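Local structure of alpha-L-rhamnosidase (Klebsiella oxytoca, 4XHC) at residues I219-V224 with P534-R539. The protein probably hydrolyses terminal alpha-L-rhamnose from glycosides as a family GH78 alpha-L-rhamnosidase and binds rhamnose in its pocket. Sequence-based numbering, arbitrary orientation.
Sequences IDNVAV and PAWFIR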
loop_
_atom_site.group_PDB
_atom_site.type_symbol
_atom_site.label_atom_id
_atom_site.label_comp_id
_atom_site.label_asym_id
_atom_site.label_seq_id
_atom_site.Cartn_x
_atom_site.Cartn_y
_atom_site.Cartn_z
ATOM N N ILE A 219 4.098 -26.758 27.848
ATOM C CA ILE A 219 3.821 -27.231 26.491
ATOM C C ILE A 219 2.330 -27.157 26.165
ATOM O O ILE A 219 1.940 -26.731 25.078
ATOM C CB ILE A 219 4.336 -28.675 26.298
ATOM C CG1 ILE A 219 5.864 -28.675 26.268
ATOM C CG2 ILE A 219 3.797 -29.292 25.017
ATOM C CD1 ILE A 219 6.491 -30.047 26.410
ATOM N N ASP A 220 1.499 -27.585 27.106
ATOM C CA ASP A 220 0.054 -27.496 26.933
ATOM C C ASP A 220 -0.408 -26.047 26.723
ATOM O O ASP A 220 -1.265 -25.796 25.877
ATOM C CB ASP A 220 -0.668 -28.123 28.128
ATOM C CG ASP A 220 -2.185 -28.012 28.022
ATOM O OD1 ASP A 220 -2.810 -28.833 27.306
ATOM O OD2 ASP A 220 -2.754 -27.099 28.664
ATOM N N ASN A 221 0.158 -25.102 27.472
ATOM C CA ASN A 221 -0.211 -23.689 27.310
ATOM C C ASN A 221 0.088 -23.174 25.914
ATOM O O ASN A 221 -0.739 -22.502 25.303
ATOM C CB ASN A 221 0.478 -22.801 28.342
ATOM C CG ASN A 221 -0.107 -22.964 29.725
ATOM O OD1 ASN A 221 -1.307 -23.192 29.889
ATOM N ND2 ASN A 221 0.737 -22.845 30.735
ATOM N N VAL A 222 1.262 -23.502 25.401
ATOM C CA VAL A 222 1.624 -23.093 24.049
ATOM C C VAL A 222 0.734 -23.767 23.001
ATOM O O VAL A 222 0.332 -23.137 22.023
ATOM C CB VAL A 222 3.104 -23.385 23.783
ATOM C CG1 VAL A 222 3.443 -23.215 22.308
ATOM C CG2 VAL A 222 3.965 -22.470 24.644
ATOM N N ALA A 223 0.416 -25.039 23.218
ATOM C CA ALA A 223 -0.464 -25.790 22.321
ATOM C C ALA A 223 -1.849 -25.170 22.217
ATOM O O ALA A 223 -2.365 -24.967 21.131
ATOM C CB ALA A 223 -0.582 -27.228 22.793
ATOM N N VAL A 224 -2.444 -24.869 23.362
ATOM C CA VAL A 224 -3.789 -24.306 23.400
ATOM C C VAL A 224 -3.856 -22.972 22.662
ATOM O O VAL A 224 -4.808 -22.735 21.920
ATOM C CB VAL A 224 -4.301 -24.153 24.855
ATOM C CG1 VAL A 224 -5.598 -23.352 24.907
ATOM C CG2 VAL A 224 -4.513 -25.524 25.488
ATOM N N PRO A 534 0.040 -32.221 21.563
ATOM C CA PRO A 534 0.404 -32.514 22.948
ATOM C C PRO A 534 -0.683 -32.172 23.976
ATOM O O PRO A 534 -0.814 -32.864 24.989
ATOM C CB PRO A 534 1.637 -31.654 23.159
ATOM C CG PRO A 534 2.303 -31.690 21.826
ATOM C CD PRO A 534 1.192 -31.696 20.808
ATOM N N ALA A 535 -1.456 -31.123 23.719
ATOM C CA ALA A 535 -2.604 -30.820 24.562
ATOM C C ALA A 535 -3.569 -32.015 24.659
ATOM O O ALA A 535 -4.057 -32.339 25.745
ATOM C CB ALA A 535 -3.327 -29.585 24.044
ATOM N N TRP A 536 -3.820 -32.678 23.528
ATOM C CA TRP A 536 -4.685 -33.862 23.503
ATOM C C TRP A 536 -4.054 -35.030 24.260
ATOM O O TRP A 536 -4.685 -35.612 25.134
ATOM C CB TRP A 536 -5.014 -34.280 22.063
ATOM C CG TRP A 536 -5.963 -35.449 21.966
ATOM C CD1 TRP A 536 -7.297 -35.454 22.261
ATOM C CD2 TRP A 536 -5.647 -36.774 21.541
ATOM N NE1 TRP A 536 -7.830 -36.702 22.055
ATOM C CE2 TRP A 536 -6.836 -37.530 21.606
ATOM C CE3 TRP A 536 -4.477 -37.396 21.108
ATOM C CZ2 TRP A 536 -6.885 -38.878 21.258
ATOM C CZ3 TRP A 536 -4.529 -38.741 20.755
ATOM C CH2 TRP A 536 -5.726 -39.464 20.836
ATOM N N PHE A 537 -2.808 -35.360 23.928
ATOM C CA PHE A 537 -2.096 -36.437 24.619
ATOM C C PHE A 537 -2.070 -36.208 26.131
ATOM O O PHE A 537 -2.334 -37.123 26.918
ATOM C CB PHE A 537 -0.655 -36.565 24.111
ATOM C CG PHE A 537 -0.545 -37.085 22.706
ATOM C CD1 PHE A 537 -1.078 -38.321 22.363
ATOM C CD2 PHE A 537 0.120 -36.352 21.730
ATOM C CE1 PHE A 537 -0.969 -38.805 21.069
ATOM C CE2 PHE A 537 0.233 -36.828 20.435
ATOM C CZ PHE A 537 -0.309 -38.056 20.104
ATOM N N ILE A 538 -1.750 -34.984 26.532
ATOM C CA ILE A 538 -1.592 -34.672 27.941
ATOM C C ILE A 538 -2.931 -34.805 28.660
ATOM O O ILE A 538 -3.005 -35.424 29.721
ATOM C CB ILE A 538 -0.951 -33.280 28.136
ATOM C CG1 ILE A 538 0.523 -33.342 27.721
ATOM C CG2 ILE A 538 -1.048 -32.820 29.585
ATOM C CD1 ILE A 538 1.127 -31.995 27.408
ATOM N N ARG A 539 -3.986 -34.262 28.060
ATOM C CA ARG A 539 -5.315 -34.272 28.678
ATOM C C ARG A 539 -6.021 -35.623 28.584
ATOM O O ARG A 539 -6.558 -36.105 29.570
ATOM C CB ARG A 539 -6.195 -33.178 28.070
ATOM C CG ARG A 539 -5.767 -31.774 28.459
ATOM C CD ARG A 539 -6.255 -30.736 27.466
ATOM N NE ARG A 539 -5.682 -29.421 27.746
ATOM C CZ ARG A 539 -6.327 -28.409 28.319
ATOM N NH1 ARG A 539 -7.597 -28.517 28.687
ATOM N NH2 ARG A 539 -5.693 -27.264 28.515
#
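The guanidinium of R539 presents an edge to the carboxylate of D220, the two planes only 29° apart; the carbonyl O of A535 also lies in plane at its edge, while CG2 of V224 comes obliquely, 3.7 Å from R539 NH2. The grip is side-on and two-pronged: R539 NE reaches D220 OD1 at 3.0 Å, nearly straight and within the guanidinium plane, and R539 NH2 meets the syn lone pair of D220 OD2 at 2.9 Å on a more bent path. This salt bridge fixes how both flat groups are turned. The D220 carboxylate reaches R539 because chi1 (178°) sets CG opposite the backbone N; OD1 also lies 3.4 Å from A535 CB. Beside this polar pair, the methyl groups of A223 and A535 meet at 3.8 Å, and I219 CG2 sits 3.7 Å from P534 CB. R539 NH1 turns instead to the carbonyl of P207. The segment axes pass 8.9 Å apart at closest, their N-to-C directions 132° apart. The contact packs helix 214-230 against the C-terminal helix 534-540 in the catalytic domain, an (alpha/alpha)6 barrel in GH78 enzymes. W493 of helix 482-498 touches both I219 and P534, F504 packs on I219 and A223, and V256 of helix 247-259 touches A535.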